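Local coordinates for glideosome-associated protein 50 (Plasmodium falciparum 3D7, PDB 3TGH), which is a component of the glideosome, the machinery of gliding motility and host cell invasion, and probably anchors it to the inner membrane complex of the malaria parasite, at residues Cys277-Ser282 with Ile286-Val291; Leu4-Leu9 with Ala152-Ile157. All coordinates share one frame; numbering follows the deposited sequence. Where two conformers were deposited one is given.

Contact 1 (Cys277-Ser282 with Ile286-Val291)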
loop_
_atom_site.group_PDB
_atom_site.type_symbol
_atom_site.label_atom_id
_atom_site.label_comp_id
_atom_site.label_asym_id
_atom_site.label_seq_id
_atom_site.Cartn_x
_atom_site.Cartn_y
_atom_site.Cartn_z
ATOM N N CYS A 277 6.246 -5.903 6.152
ATOM C CA CYS A 277 7.418 -5.687 5.305
ATOM C C CYS A 277 8.119 -4.378 5.606
ATOM O O CYS A 277 7.479 -3.400 5.995
ATOM C CB CYS A 277 7.017 -5.640 3.843
ATOM S SG CYS A 277 6.391 -7.158 3.220
ATOM N N VAL A 278 9.429 -4.367 5.389
ATOM C CA VAL A 278 10.205 -3.142 5.381
ATOM C C VAL A 278 10.905 -3.047 4.023
ATOM O O VAL A 278 11.485 -4.023 3.541
ATOM C CB VAL A 278 11.218 -3.106 6.532
ATOM C CG1 VAL A 278 12.060 -1.835 6.452
ATOM C CG2 VAL A 278 10.487 -3.187 7.872
ATOM N N HIS A 279 10.832 -1.873 3.403
ATOM C CA HIS A 279 11.334 -1.676 2.048
ATOM C C HIS A 279 12.374 -0.575 2.078
ATOM O O HIS A 279 12.200 0.416 2.776
ATOM C CB HIS A 279 10.217 -1.268 1.091
ATOM C CG HIS A 279 8.981 -2.102 1.188
ATOM N ND1 HIS A 279 8.744 -3.182 0.368
ATOM C CD2 HIS A 279 7.898 -1.996 1.995
ATOM C CE1 HIS A 279 7.569 -3.711 0.669
ATOM N NE2 HIS A 279 7.036 -3.009 1.653
ATOM N N GLU A 280 13.438 -0.757 1.305
ATOM C CA GLU A 280 14.529 0.207 1.231
ATOM C C GLU A 280 14.795 0.566 -0.239
ATOM O O GLU A 280 15.131 -0.306 -1.045
ATOM C CB GLU A 280 15.793 -0.381 1.882
ATOM C CG GLU A 280 15.591 -0.897 3.326
ATOM C CD GLU A 280 16.745 -1.761 3.857
ATOM O OE1 GLU A 280 17.687 -2.092 3.101
ATOM O OE2 GLU A 280 16.700 -2.122 5.051
ATOM N N LEU A 281 14.633 1.841 -0.587
ATOM C CA LEU A 281 14.960 2.333 -1.929
ATOM C C LEU A 281 16.355 2.934 -1.879
ATOM O O LEU A 281 16.654 3.725 -0.979
ATOM C CB LEU A 281 13.976 3.406 -2.392
ATOM C CG LEU A 281 12.619 2.984 -2.960
ATOM C CD1 LEU A 281 11.949 1.957 -2.103
ATOM C CD2 LEU A 281 11.736 4.214 -3.130
ATOM N N SER A 282 17.197 2.571 -2.844
ATOM C CA SER A 282 18.572 3.066 -2.905
ATOM C C SER A 282 19.009 3.255 -4.354
ATOM O O SER A 282 18.241 3.004 -5.281
ATOM C CB SER A 282 19.520 2.083 -2.202
ATOM O OG SER A 282 19.704 0.896 -2.962
ATOM N N ILE A 286 15.486 -1.744 -5.014
ATOM C CA ILE A 286 14.580 -1.908 -3.887
ATOM C C ILE A 286 14.861 -3.222 -3.174
ATOM O O ILE A 286 14.856 -4.287 -3.798
ATOM C CB ILE A 286 13.108 -1.920 -4.321
ATOM C CG1 ILE A 286 12.806 -0.719 -5.217
ATOM C CG2 ILE A 286 12.203 -1.920 -3.074
ATOM C CD1 ILE A 286 11.373 -0.645 -5.682
ATOM N N VAL A 287 15.122 -3.134 -1.875
ATOM C CA VAL A 287 15.266 -4.310 -1.028
ATOM C C VAL A 287 14.036 -4.376 -0.134
ATOM O O VAL A 287 13.721 -3.410 0.563
ATOM C CB VAL A 287 16.541 -4.239 -0.161
ATOM C CG1 VAL A 287 16.620 -5.437 0.773
ATOM C CG2 VAL A 287 17.786 -4.172 -1.039
ATOM N N THR A 288 13.336 -5.507 -0.177
ATOM C CA THR A 288 12.171 -5.734 0.657
ATOM C C THR A 288 12.481 -6.848 1.649
ATOM O O THR A 288 12.932 -7.925 1.254
ATOM C CB THR A 288 10.951 -6.126 -0.196
ATOM O OG1 THR A 288 10.600 -5.034 -1.056
ATOM C CG2 THR A 288 9.756 -6.484 0.689
ATOM N N LYS A 289 12.260 -6.574 2.932
ATOM C CA LYS A 289 12.444 -7.563 3.986
ATOM C C LYS A 289 11.095 -7.964 4.576
ATOM O O LYS A 289 10.311 -7.115 5.035
ATOM C CB LYS A 289 13.355 -7.017 5.087
ATOM C CG LYS A 289 14.797 -6.813 4.653
ATOM C CD LYS A 289 15.612 -6.161 5.759
ATOM C CE LYS A 289 16.954 -5.644 5.254
ATOM N NZ LYS A 289 17.696 -4.890 6.315
ATOM N N PHE A 290 10.820 -9.263 4.535
ATOM C CA PHE A 290 9.601 -9.817 5.109
ATOM C C PHE A 290 9.886 -10.258 6.535
ATOM O O PHE A 290 10.749 -11.101 6.763
ATOM C CB PHE A 290 9.118 -11.010 4.286
ATOM C CG PHE A 290 8.605 -10.636 2.931
ATOM C CD1 PHE A 290 9.481 -10.445 1.868
ATOM C CD2 PHE A 290 7.243 -10.471 2.718
ATOM C CE1 PHE A 290 9.005 -10.087 0.613
ATOM C CE2 PHE A 290 6.756 -10.122 1.472
ATOM C CZ PHE A 290 7.636 -9.932 0.414
ATOM N N VAL A 291 9.154 -9.687 7.485
ATOM C CA VAL A 291 9.385 -9.922 8.902
ATOM C C VAL A 291 8.245 -10.733 9.491
ATOM O O VAL A 291 7.070 -10.384 9.327
ATOM C CB VAL A 291 9.507 -8.593 9.681
ATOM C CG1 VAL A 291 9.767 -8.867 11.150
ATOM C CG2 VAL A 291 10.609 -7.724 9.082
#
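Val-278 and Lys-289 exchange two backbone hydrogen bonds, Val-278 N to Lys-289 O at 2.9 Å and Lys-289 N to Val-278 O at 2.7 Å, and Glu-280 and Val-287 form the next hydrogen-bonded pair. Between and beyond them lie the non-hydrogen-bonded pairs Cys-277 with Phe-290, His-279 with Thr-288 and Leu-281 with Ile-286. This is the antiparallel beta hairpin of strands 275-282 and 285-292, part of one of the two mixed sheets of the metallophosphoesterase fold. Charge gathers on the face of Val-278 and Glu-280. There the Lys-289 chain, extended from chi2 (175°) onward, brings NZ to the syn side of Glu-280 OE2, 3.2 Å away and 27° out of the carboxylate plane; NZ also bridges to Glu-33. The other face meets the second sheet, toward strands 228-231 and 245-250. His-279 ND1 and Thr-288 OG1 share a hydrogen bond of 3.0 Å at the ring edge, while NE2 bonds Ser-8 OG, so bonds at both ring nitrogens fix the imidazole's rotation. Cys-277 SG makes a sulfur-aromatic contact, oblique to the Phe-290 ring and 3.9 Å from its centroid. Leu-281 CD1 meets Ile-286 CG2 in an apolar contact at 4.0 Å.

Contact 2 (Leu4-Leu9 with Ala152-Ile157)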
loop_
_atom_site.group_PDB
_atom_site.type_symbol
_atom_site.label_atom_id
_atom_site.label_comp_id
_atom_site.label_asym_id
_atom_site.label_seq_id
_atom_site.Cartn_x
_atom_site.Cartn_y
_atom_site.Cartn_z
ATOM N N LEU A 4 15.658 5.746 1.012
ATOM C CA LEU A 4 14.287 5.997 1.458
ATOM C C LEU A 4 13.752 4.672 1.999
ATOM O O LEU A 4 13.788 3.658 1.304
ATOM C CB LEU A 4 13.417 6.493 0.300
ATOM C CG LEU A 4 11.988 6.950 0.623
ATOM C CD1 LEU A 4 11.315 7.536 -0.607
ATOM C CD2 LEU A 4 11.146 5.812 1.164
ATOM N N ARG A 5 13.267 4.693 3.235
ATOM C CA ARG A 5 12.801 3.489 3.907
ATOM C C ARG A 5 11.382 3.636 4.418
ATOM O O ARG A 5 11.055 4.599 5.130
ATOM C CB ARG A 5 13.727 3.154 5.067
ATOM C CG ARG A 5 15.125 2.796 4.595
ATOM C CD ARG A 5 15.971 2.306 5.737
ATOM N NE ARG A 5 17.264 1.804 5.281
ATOM C CZ ARG A 5 18.181 1.255 6.074
ATOM N NH1 ARG A 5 17.969 1.140 7.383
ATOM N NH2 ARG A 5 19.323 0.820 5.554
ATOM N N PHE A 6 10.552 2.657 4.067
ATOM C CA PHE A 6 9.165 2.651 4.463
ATOM C C PHE A 6 8.744 1.235 4.823
ATOM O O PHE A 6 9.419 0.272 4.459
ATOM C CB PHE A 6 8.278 3.288 3.375
ATOM C CG PHE A 6 8.115 2.464 2.131
ATOM C CD1 PHE A 6 7.013 1.622 1.988
ATOM C CD2 PHE A 6 9.040 2.536 1.096
ATOM C CE1 PHE A 6 6.837 0.871 0.828
ATOM C CE2 PHE A 6 8.868 1.780 -0.072
ATOM C CZ PHE A 6 7.767 0.948 -0.198
ATOM N N ALA A 7 7.674 1.126 5.597
ATOM C CA ALA A 7 7.133 -0.161 6.004
ATOM C C ALA A 7 5.744 -0.345 5.416
ATOM O O ALA A 7 5.056 0.632 5.115
ATOM C CB ALA A 7 7.083 -0.264 7.534
ATOM N N SER A 8 5.347 -1.605 5.240
ATOM C CA SER A 8 4.011 -1.964 4.774
ATOM C C SER A 8 3.335 -2.833 5.826
ATOM O O SER A 8 3.944 -3.783 6.325
ATOM C CB SER A 8 4.079 -2.758 3.462
ATOM O OG SER A 8 4.524 -1.957 2.385
ATOM N N LEU A 9 2.082 -2.506 6.145
ATOM C CA LEU A 9 1.277 -3.236 7.119
ATOM C C LEU A 9 -0.155 -3.361 6.586
ATOM O O LEU A 9 -0.813 -2.358 6.344
ATOM C CB LEU A 9 1.266 -2.487 8.454
ATOM C CG LEU A 9 0.468 -3.162 9.576
ATOM C CD1 LEU A 9 1.206 -4.402 10.093
ATOM C CD2 LEU A 9 0.172 -2.169 10.694
ATOM N N ALA A 152 10.620 8.927 -6.302
ATOM C CA ALA A 152 9.752 7.772 -6.090
ATOM C C ALA A 152 8.296 8.205 -6.167
ATOM O O ALA A 152 7.892 9.164 -5.497
ATOM C CB ALA A 152 10.036 7.133 -4.741
ATOM N N ALA A 153 7.518 7.507 -6.994
ATOM C CA ALA A 153 6.090 7.743 -7.101
ATOM C C ALA A 153 5.342 6.613 -6.400
ATOM O O ALA A 153 5.524 5.457 -6.734
ATOM C CB ALA A 153 5.671 7.835 -8.553
ATOM N N PHE A 154 4.530 6.978 -5.416
ATOM C CA PHE A 154 3.639 6.055 -4.723
ATOM C C PHE A 154 2.228 6.331 -5.203
ATOM O O PHE A 154 1.731 7.456 -5.088
ATOM C CB PHE A 154 3.754 6.252 -3.209
ATOM C CG PHE A 154 5.059 5.777 -2.648
ATOM C CD1 PHE A 154 6.175 6.589 -2.668
ATOM C CD2 PHE A 154 5.181 4.493 -2.122
ATOM C CE1 PHE A 154 7.392 6.138 -2.155
ATOM C CE2 PHE A 154 6.390 4.041 -1.614
ATOM C CZ PHE A 154 7.493 4.862 -1.631
ATOM N N ILE A 155 1.592 5.314 -5.782
ATOM C CA ILE A 155 0.247 5.443 -6.314
ATOM C C ILE A 155 -0.676 4.528 -5.504
ATOM O O ILE A 155 -0.409 3.325 -5.337
ATOM C CB ILE A 155 0.204 5.112 -7.807
ATOM C CG1 ILE A 155 1.022 6.163 -8.584
ATOM C CG2 ILE A 155 -1.246 5.074 -8.322
ATOM C CD1 ILE A 155 1.414 5.720 -9.987
ATOM N N PHE A 156 -1.735 5.113 -4.964
ATOM C CA PHE A 156 -2.656 4.396 -4.085
ATOM C C PHE A 156 -3.974 4.194 -4.803
ATOM O O PHE A 156 -4.600 5.154 -5.260
ATOM C CB PHE A 156 -2.852 5.159 -2.770
ATOM C CG PHE A 156 -1.586 5.316 -1.982
ATOM C CD1 PHE A 156 -0.714 6.370 -2.246
ATOM C CD2 PHE A 156 -1.237 4.387 -1.004
ATOM C CE1 PHE A 156 0.484 6.505 -1.531
ATOM C CE2 PHE A 156 -0.056 4.511 -0.297
ATOM C CZ PHE A 156 0.818 5.571 -0.573
ATOM N N ILE A 157 -4.398 2.937 -4.906
ATOM C CA ILE A 157 -5.621 2.593 -5.635
ATOM C C ILE A 157 -6.651 1.938 -4.729
ATOM O O ILE A 157 -6.304 1.314 -3.723
ATOM C CB ILE A 157 -5.337 1.666 -6.855
ATOM C CG1 ILE A 157 -4.675 0.356 -6.437
ATOM C CG2 ILE A 157 -4.443 2.367 -7.863
ATOM C CD1 ILE A 157 -4.513 -0.646 -7.611
#
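Phe-6 and Phe-154 meet in a T-shaped stack, one of the places where the two mixed sheets of the calcineurin-like phosphoesterase fold face each other across a buried interior. Strands 4-8 and 148-156 belong to different sheets and run nearly the same way, their local axes 11.3 Å from each other at closest approach. No hydrogen bond crosses such a gap, and side chains alone fill it.

The two rings reach out from opposite directions. Phe-154 presents the edge formed by CE2 and CZ to one face of Phe-6, with the planes at 89° and the centroids 5.0 Å apart. The approach is off-centre: CE2 stands above the Phe-6 ring toward its rim. For Phe-6 this depends on a first torsion that places CG between the backbone N and the carbonyl carbon (chi1 71°).

Leu-4 extends the apolar seam toward the start of both segments. Its CG is anti to the backbone N (chi1 -173°) and CD1 carries the chain straight on, across to the opposite sheet. That single methyl touches two residues at once, lying 4.3 Å from Ala-152 CB and, near the plane of the Phe-154 ring at its edge, 4.4 Å from Phe-154 CE1.

Around these residues comes a second layer. Flanking strand 128-136 adds Tyr-130 against Phe-154 and both Thr-132 and Phe-134 against Leu-4. The imidazole of His-279 stacks on Phe-6 from the neighbouring strand 275-282. Phe-37, from the other neighbouring strand, 37-40, meets both rings, edge-to-face with Phe-154 and almost parallel to Phe-6, so the three aromatics form one cluster. Within it, Phe-6 CE2 lies in the plane of the Phe-154 ring, 3.7 Å from both Phe-154 CE2 and Phe-154 CZ.

In the fold
Both contacts are buried, yet the centre of contact 2 lies about 6 Å, and that of contact 1 about 13 Å, from the centre of the chain. Contact 1 joins neighbouring strands within one sheet, so backbone hydrogen bonds dominate it; contact 2 spans two sheets and relies on apolar side chains alone. They share an element because strand 4-8 lies beside strand 275-282: His-279 N is 2.8 Å from Phe-6 O and Leu-281 N 2.8 Å from Leu-4 O, both probable hydrogen bonds. Salt bridging belongs to the hairpin face turned away from the second sheet, where Lys-289 is partly exposed, whereas the other face adjoins contact 2, Leu-281 CD1 packing against Phe-6 CE2.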